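Local coordinates for protein chinitase A (Streptomyces coelicolor, PDB 3EBV) that probably hydrolyses internal glycosidic links of chitin, the chain here being the family 18 glycosidase domain of a longer, multidomain chitinase, at residues 39-42 / 47-50; 87-92 / 98-103. All coordinates share one frame; numbering follows the deposited sequence.

Interaction 1 of 2, residues 39-42 / 47-50; sequences DATT and VTFN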
loop_
_atom_site.group_PDB
_atom_site.type_symbol
_atom_site.label_atom_id
_atom_site.label_comp_id
_atom_site.label_asym_id
_atom_site.label_seq_id
_atom_site.Cartn_x
_atom_site.Cartn_y
_atom_site.Cartn_z
ATOM N N ASP A 39 13.545 6.248 6.380
ATOM C CA ASP A 39 14.848 5.590 6.511
ATOM C C ASP A 39 14.958 4.972 7.936
ATOM O O ASP A 39 14.495 5.574 8.894
ATOM C CB ASP A 39 15.960 6.641 6.290
ATOM C CG ASP A 39 16.118 7.062 4.798
ATOM O OD1 ASP A 39 16.154 6.153 3.942
ATOM O OD2 ASP A 39 16.243 8.278 4.510
ATOM N N ALA A 40 15.542 3.784 8.070
ATOM C CA ALA A 40 15.973 3.295 9.398
ATOM C C ALA A 40 17.071 4.200 9.979
ATOM O O ALA A 40 17.748 4.921 9.235
ATOM C CB ALA A 40 16.478 1.879 9.315
ATOM N N THR A 41 17.233 4.162 11.301
ATOM C CA THR A 41 18.336 4.900 11.976
ATOM C C THR A 41 19.146 3.917 12.820
ATOM O O THR A 41 18.914 2.693 12.795
ATOM C CB THR A 41 17.810 6.031 12.875
ATOM O OG1 THR A 41 17.198 5.459 14.042
ATOM C CG2 THR A 41 16.809 6.907 12.161
ATOM N N THR A 42 20.119 4.438 13.570
ATOM C CA THR A 42 20.904 3.578 14.445
ATOM C C THR A 42 20.143 3.119 15.698
ATOM O O THR A 42 20.621 2.226 16.393
ATOM C CB THR A 42 22.227 4.269 14.879
ATOM O OG1 THR A 42 21.924 5.542 15.459
ATOM C CG2 THR A 42 23.119 4.459 13.674
ATOM N N VAL A 47 12.514 5.464 12.837
ATOM C CA VAL A 47 12.655 5.910 11.459
ATOM C C VAL A 47 12.850 7.405 11.395
ATOM O O VAL A 47 12.602 8.138 12.368
ATOM C CB VAL A 47 11.413 5.531 10.595
ATOM C CG1 VAL A 47 11.218 4.004 10.621
ATOM C CG2 VAL A 47 10.163 6.348 10.989
ATOM N N THR A 48 13.267 7.864 10.221
ATOM C CA THR A 48 13.292 9.284 9.944
ATOM C C THR A 48 12.946 9.470 8.465
ATOM O O THR A 48 12.956 8.502 7.679
ATOM C CB THR A 48 14.700 9.903 10.303
ATOM O OG1 THR A 48 14.612 11.330 10.282
ATOM C CG2 THR A 48 15.756 9.425 9.344
ATOM N N PHE A 49 12.594 10.691 8.106
ATOM C CA PHE A 49 12.360 10.994 6.714
ATOM C C PHE A 49 13.255 12.154 6.289
ATOM O O PHE A 49 13.314 13.180 6.985
ATOM C CB PHE A 49 10.904 11.378 6.492
ATOM C CG PHE A 49 10.605 11.768 5.061
ATOM C CD1 PHE A 49 10.651 10.811 4.042
ATOM C CD2 PHE A 49 10.310 13.087 4.732
ATOM C CE1 PHE A 49 10.397 11.174 2.734
ATOM C CE2 PHE A 49 10.056 13.446 3.413
ATOM C CZ PHE A 49 10.085 12.493 2.424
ATOM N N ASN A 50 13.916 11.976 5.154
ATOM C CA ASN A 50 14.794 13.004 4.603
ATOM C C ASN A 50 14.419 13.200 3.137
ATOM O O ASN A 50 14.717 12.308 2.316
ATOM C CB ASN A 50 16.248 12.534 4.719
ATOM C CG ASN A 50 16.720 12.418 6.178
ATOM O OD1 ASN A 50 16.619 13.378 6.945
ATOM N ND2 ASN A 50 17.226 11.250 6.556
HETATM O O HOH W 1 13.737 9.291 3.953
#
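Asp-39 and Thr-48 face each other as a hydrogen-bonded antiparallel pair, joined by two backbone bonds. Asp-39 N gives its hydrogen to Thr-48 O at 2.7 Å, the bond almost straight at 170°. The return bond runs from Thr-48 N to Asp-39 O at 2.9 Å. That same oxygen takes a CA-H contact from Val-47 CA at 3.2 Å, a short approach common in antiparallel pairing.

The side chains of Asp-39 and Thr-48 share one face of the sheet. Beyond the strand end, Thr-41 brings its methyl across at about a right angle, and its CG2 meets Thr-48 CG2 at 3.9 Å. With chi1 at 72°, CG2 of Thr-41 stands anti to the carbonyl carbon, and it is this methyl that reaches Thr-48, while OG1 is hydrogen-bonded to Thr-43 N, two residues on. Val-47 diverges from this face and packs on Ala-38, Val-82 and Val-104, between the sheet and helix 94-111.

Polar groups at the other end are joined by water. Asp-39 OD2 accepts from a water at 2.8 Å, and the water in turn accepts from Asn-50 N at 2.9 Å. The water thus ties the carboxylate to the backbone of Asn-50, beyond the end of strand 47-48. Asn-50 ND2 approaches the same carboxylate oxygen, but at 3.7 Å from Asp-39 OD2 this is proximity and not a bond.

The result is a small beta hairpin, with 47-48 a short antiparallel strand added beside strand 32-40, whose other neighbours, 6-12 and 77-84, run parallel to it in the TIM barrel of the family 18 fold.

Interaction 2 of 2, residues 87-92 / 98-103; sequences GTVSVN and TNFANS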
loop_
_atom_site.group_PDB
_atom_site.type_symbol
_atom_site.label_atom_id
_atom_site.label_comp_id
_atom_site.label_asym_id
_atom_site.label_seq_id
_atom_site.Cartn_x
_atom_site.Cartn_y
_atom_site.Cartn_z
ATOM N N GLY A 87 14.833 -1.713 2.802
ATOM C CA GLY A 87 14.657 -1.225 4.183
ATOM C C GLY A 87 15.351 -2.120 5.210
ATOM O O GLY A 87 15.487 -3.338 5.015
ATOM N N THR A 88 15.772 -1.510 6.324
ATOM C CA THR A 88 16.382 -2.271 7.411
ATOM C C THR A 88 15.715 -1.970 8.769
ATOM O O THR A 88 16.336 -2.198 9.831
ATOM C CB THR A 88 17.898 -1.982 7.527
ATOM O OG1 THR A 88 18.079 -0.584 7.718
ATOM C CG2 THR A 88 18.651 -2.444 6.274
ATOM N N VAL A 89 14.450 -1.536 8.766
ATOM C CA VAL A 89 13.712 -1.300 10.029
ATOM C C VAL A 89 13.309 -2.639 10.681
ATOM O O VAL A 89 12.833 -3.536 9.970
ATOM C CB VAL A 89 12.440 -0.439 9.767
ATOM C CG1 VAL A 89 11.617 -0.228 11.062
ATOM C CG2 VAL A 89 12.845 0.925 9.191
ATOM N N SER A 90 13.522 -2.784 11.990
ATOM C CA SER A 90 13.087 -3.992 12.751
ATOM C C SER A 90 12.261 -3.581 13.956
ATOM O O SER A 90 12.650 -2.683 14.710
ATOM C CB SER A 90 14.267 -4.848 13.227
ATOM O OG SER A 90 14.949 -5.416 12.107
ATOM N N VAL A 91 11.111 -4.237 14.134
ATOM C CA VAL A 91 10.224 -3.961 15.280
ATOM C C VAL A 91 9.980 -5.329 15.932
ATOM O O VAL A 91 9.087 -6.098 15.519
ATOM C CB VAL A 91 8.926 -3.241 14.857
ATOM C CG1 VAL A 91 8.012 -2.985 16.064
ATOM C CG2 VAL A 91 9.254 -1.896 14.185
ATOM N N ASN A 92 10.840 -5.664 16.890
ATOM C CA ASN A 92 10.876 -7.013 17.437
ATOM C C ASN A 92 11.158 -7.013 18.952
ATOM O O ASN A 92 11.674 -7.983 19.496
ATOM C CB ASN A 92 11.909 -7.841 16.691
ATOM C CG ASN A 92 13.291 -7.219 16.729
ATOM O OD1 ASN A 92 13.552 -6.280 17.489
ATOM N ND2 ASN A 92 14.194 -7.740 15.882
ATOM N N THR A 98 8.184 0.942 20.829
ATOM C CA THR A 98 8.053 2.315 21.313
ATOM C C THR A 98 8.837 3.312 20.439
ATOM O O THR A 98 8.312 4.367 20.126
ATOM C CB THR A 98 8.525 2.397 22.785
ATOM O OG1 THR A 98 7.623 1.613 23.556
ATOM C CG2 THR A 98 8.557 3.839 23.301
ATOM N N ASN A 99 10.045 2.922 20.029
ATOM C CA ASN A 99 10.848 3.796 19.137
ATOM C C ASN A 99 10.162 3.989 17.785
ATOM O O ASN A 99 10.179 5.073 17.207
ATOM C CB ASN A 99 12.252 3.245 18.926
ATOM C CG ASN A 99 13.085 3.244 20.208
ATOM O OD1 ASN A 99 12.756 3.979 21.155
ATOM N ND2 ASN A 99 14.077 2.385 20.269
ATOM N N PHE A 100 9.518 2.926 17.293
ATOM C CA PHE A 100 8.790 3.041 16.037
ATOM C C PHE A 100 7.625 3.999 16.170
ATOM O O PHE A 100 7.446 4.905 15.378
ATOM C CB PHE A 100 8.251 1.648 15.655
ATOM C CG PHE A 100 7.542 1.609 14.315
ATOM C CD1 PHE A 100 8.292 1.483 13.128
ATOM C CD2 PHE A 100 6.152 1.700 14.242
ATOM C CE1 PHE A 100 7.598 1.409 11.875
ATOM C CE2 PHE A 100 5.487 1.639 12.984
ATOM C CZ PHE A 100 6.216 1.514 11.828
ATOM N N ALA A 101 6.776 3.797 17.188
ATOM C CA ALA A 101 5.624 4.671 17.377
ATOM C C ALA A 101 6.044 6.134 17.571
ATOM O O ALA A 101 5.456 7.038 16.978
ATOM C CB ALA A 101 4.769 4.213 18.577
ATOM N N ASN A 102 7.054 6.348 18.424
ATOM C CA ASN A 102 7.532 7.722 18.674
ATOM C C ASN A 102 8.054 8.403 17.411
ATOM O O ASN A 102 7.714 9.564 17.127
ATOM C CB ASN A 102 8.632 7.720 19.742
ATOM C CG ASN A 102 8.078 7.535 21.157
ATOM O OD1 ASN A 102 6.901 7.756 21.399
ATOM N ND2 ASN A 102 8.943 7.128 22.086
ATOM N N SER A 103 8.884 7.679 16.664
ATOM C CA SER A 103 9.542 8.279 15.500
ATOM C C SER A 103 8.573 8.458 14.336
ATOM O O SER A 103 8.594 9.470 13.657
ATOM C CB SER A 103 10.784 7.505 15.105
ATOM O OG SER A 103 10.450 6.176 14.726
#
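Val-91 and Phe-100 make the closest approach between the loop of residues 87-92 and the helical segment 98-103, and the contact is wholly apolar. One methyl does the work: Val-91 CG2 lies 3.7 Å from Phe-100 CD1 and 4.0 Å from Phe-100 CB, reaching the ring obliquely near its root. The two side chains cross at about a right angle. Val-89, two residues earlier on the same side of the extended loop, adds a looser touch, its CG1 coming to the ring edge near the ring plane at 4.3 Å from Phe-100 CD1. Phe-100 holds CG anti to its backbone nitrogen, chi1 -176°, which carries the ring off the helix into the buried layer, where Val-82 and Ala-132 also pack on it.

No hydrogen bond crosses between the two segments. Within the helical one, Asn-99 O accepts both Ser-103 N, at 3.0 Å, and Ser-103 OG, at 2.7 Å, and the two donors arrive from opposite faces of the carbonyl plane. The serine hydroxyl is thereby fixed over the preceding turn, with chi1 at 62° folding OG back toward that carbonyl. Asn-99 ND2 bonds outward, to Pro-44 O.

The loop follows strand 77-84, and its valines pack with the phenylalanine against helix 94-111, into which it leads, as in the beta-alpha units of a TIM barrel.

Interactions 1 and 2 follow one another along the chain, yet their centres lie about 9 Å apart, on the same side of the domain. Ser-103 joins them: its OG, which donates to Asn-99 O within helix 94-111, stands 2.9 Å from Val-47 N in a probable hydrogen bond, tying the hairpin's second strand to the helix. Apolar contacts complete the seam, with Val-89 CG2 at 3.8 Å from both Ala-40 CB and Val-47 CG1. Val-89 therefore serves both contacts, one methyl meeting the hairpin and the other Phe-100. Val-89 O is hydrogen-bonded to Asn-122 ND2, just past strand 115-120, which in family 18 carries the catalytic DxxDxDxE motif, probably placing the loop near the barrel's catalytic end.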